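Local coordinates for acyl-coa oxidase (Arabidopsis thaliana, PDB 1W07), which oxidises long- and medium-chain acyl-CoAs to 2-trans-enoyl-CoAs with FAD and molecular oxygen, releasing hydrogen peroxide in peroxisomal beta-oxidation, at residues 353-356 with 357-361. The protein carries 1 engineered substitution. Sequence-based numbering, arbitrary orientation.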
loop_
_atom_site.group_PDB
_atom_site.type_symbol
_atom_site.label_atom_id
_atom_site.label_comp_id
_atom_site.label_asym_id
_atom_site.label_seq_id
_atom_site.Cartn_x
_atom_site.Cartn_y
_atom_site.Cartn_z
ATOM N N TRP B 353 -20.479 22.510 4.915
ATOM C CA TRP B 353 -21.169 23.529 5.697
ATOM C C TRP B 353 -20.129 24.507 6.252
ATOM O O TRP B 353 -20.342 25.717 6.257
ATOM C CB TRP B 353 -21.936 22.882 6.857
ATOM C CG TRP B 353 -22.445 23.881 7.860
ATOM C CD1 TRP B 353 -23.590 24.625 7.773
ATOM C CD2 TRP B 353 -21.767 24.331 9.038
ATOM N NE1 TRP B 353 -23.655 25.517 8.817
ATOM C CE2 TRP B 353 -22.550 25.357 9.610
ATOM C CE3 TRP B 353 -20.565 23.968 9.665
ATOM C CZ2 TRP B 353 -22.174 26.027 10.779
ATOM C CZ3 TRP B 353 -20.186 24.637 10.832
ATOM C CH2 TRP B 353 -20.991 25.655 11.375
ATOM N N LEU B 354 -19.007 23.968 6.717
ATOM C CA LEU B 354 -17.934 24.783 7.265
ATOM C C LEU B 354 -17.354 25.709 6.202
ATOM O O LEU B 354 -17.064 26.879 6.469
ATOM C CB LEU B 354 -16.827 23.887 7.815
ATOM C CG LEU B 354 -15.604 24.599 8.391
ATOM C CD1 LEU B 354 -16.047 25.538 9.498
ATOM C CD2 LEU B 354 -14.609 23.574 8.913
ATOM N N TYR B 355 -17.177 25.178 4.996
ATOM C CA TYR B 355 -16.637 25.969 3.902
ATOM C C TYR B 355 -17.456 27.234 3.719
ATOM O O TYR B 355 -16.910 28.335 3.662
ATOM C CB TYR B 355 -16.661 25.180 2.600
ATOM C CG TYR B 355 -16.502 26.071 1.387
ATOM C CD1 TYR B 355 -15.307 26.742 1.151
ATOM C CD2 TYR B 355 -17.553 26.261 0.494
ATOM C CE1 TYR B 355 -15.155 27.579 0.054
ATOM C CE2 TYR B 355 -17.420 27.105 -0.614
ATOM C CZ TYR B 355 -16.210 27.761 -0.824
ATOM O OH TYR B 355 -16.043 28.609 -1.893
ATOM N N THR B 356 -18.771 27.067 3.615
ATOM C CA THR B 356 -19.688 28.191 3.449
ATOM C C THR B 356 -19.575 29.146 4.638
ATOM O O THR B 356 -19.238 30.316 4.477
ATOM C CB THR B 356 -21.142 27.706 3.374
ATOM O OG1 THR B 356 -21.253 26.658 2.402
ATOM C CG2 THR B 356 -22.053 28.848 2.980
ATOM N N ASP B 357 -19.859 28.636 5.833
ATOM C CA ASP B 357 -19.798 29.446 7.043
ATOM C C ASP B 357 -18.532 30.300 7.097
ATOM O O ASP B 357 -18.607 31.506 7.326
ATOM C CB ASP B 357 -19.874 28.550 8.283
ATOM C CG ASP B 357 -20.042 29.344 9.570
ATOM O OD1 ASP B 357 -19.060 29.479 10.337
ATOM O OD2 ASP B 357 -21.165 29.838 9.813
ATOM N N VAL B 358 -17.376 29.674 6.882
ATOM C CA VAL B 358 -16.102 30.386 6.917
ATOM C C VAL B 358 -16.047 31.433 5.810
ATOM O O VAL B 358 -15.574 32.548 6.017
ATOM C CB VAL B 358 -14.898 29.419 6.758
ATOM C CG1 VAL B 358 -13.599 30.193 6.801
ATOM C CG2 VAL B 358 -14.897 28.406 7.873
ATOM N N THR B 359 -16.542 31.066 4.635
ATOM C CA THR B 359 -16.562 31.969 3.496
ATOM C C THR B 359 -17.460 33.175 3.779
ATOM O O THR B 359 -17.106 34.320 3.478
ATOM C CB THR B 359 -17.071 31.240 2.231
ATOM O OG1 THR B 359 -16.164 30.185 1.893
ATOM C CG2 THR B 359 -17.179 32.200 1.061
ATOM N N GLU B 360 -18.626 32.912 4.363
ATOM C CA GLU B 360 -19.578 33.966 4.694
ATOM C C GLU B 360 -18.936 34.982 5.630
ATOM O O GLU B 360 -18.731 36.140 5.258
ATOM C CB GLU B 360 -20.802 33.383 5.391
ATOM C CG GLU B 360 -21.419 32.176 4.718
ATOM C CD GLU B 360 -22.297 32.536 3.552
ATOM O OE1 GLU B 360 -23.273 31.795 3.316
ATOM O OE2 GLU B 360 -22.013 33.544 2.869
ATOM N N ARG B 361 -18.629 34.543 6.847
ATOM C CA ARG B 361 -18.020 35.411 7.847
ATOM C C ARG B 361 -16.778 36.096 7.313
ATOM O O ARG B 361 -16.501 37.245 7.653
ATOM C CB ARG B 361 -17.676 34.611 9.107
ATOM C CG ARG B 361 -16.836 33.393 8.830
ATOM C CD ARG B 361 -16.625 32.605 10.100
ATOM N NE ARG B 361 -17.887 32.300 10.774
ATOM C CZ ARG B 361 -18.173 32.680 12.016
ATOM N NH1 ARG B 361 -17.288 33.381 12.713
ATOM N NH2 ARG B 361 -19.333 32.351 12.567
#
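Tyr355 and Thr359, one turn apart near the C-terminal end of helix 328-363, meet through two hydrogen bonds and a ring contact. Tyr355 O accepts both the backbone N of Thr359 at 2.9 Å and its hydroxyl OG1 at 2.7 Å. The two donors arrive from opposite faces of the carbonyl plane, the hydroxyl 38° out of it. Thr359 keeps OG1 beside its own backbone N (chi1 -63°), the rotation that turns the hydroxyl back onto the preceding turn. A threonine hydroxyl bonded to the carbonyl four residues earlier is a familiar helix feature, satisfying the hydroxyl within the helix itself. The same oxygen sits over one face of the Tyr355 ring, displaced toward the rim and 3.3 Å from CE1; this ring also meets that of Tyr283. An alanine here, in place of Tyr355, would probably strip the Thr359 hydroxyl of the ring face over which it lies and leave Tyr283 without this ring contact.

Ordinary i to i+4 helix bonds, both nearly straight, join Asp357 N to Trp353 O and Val358 N to Leu354 O, the second at 2.8 Å.

Apolar contact falls on the buried side, where Leu354 CD1 presses on Val358 CG2 at 3.5 Å, tighter than usual for two carbons.

On another side, the Asp357 carboxylate runs alongside the Trp353 indole, their planes 16° apart, with OD2 4.1 Å from CZ2 and CB over one ring face. Asp357 OD1 also forms a salt bridge with Arg361 NE at 3.1 Å, whose hydrogen bond is weak; Arg361 NH1 reaches on to Asp366.

This part of helix 328-363, in the C-alpha1 domain, thus divides its chemistry by side: tight hydrocarbon inside, a hydroxyl returned to the backbone across a tyrosine face, and an acidic group whose charge Arg361, shared with Asp366, probably offsets in part.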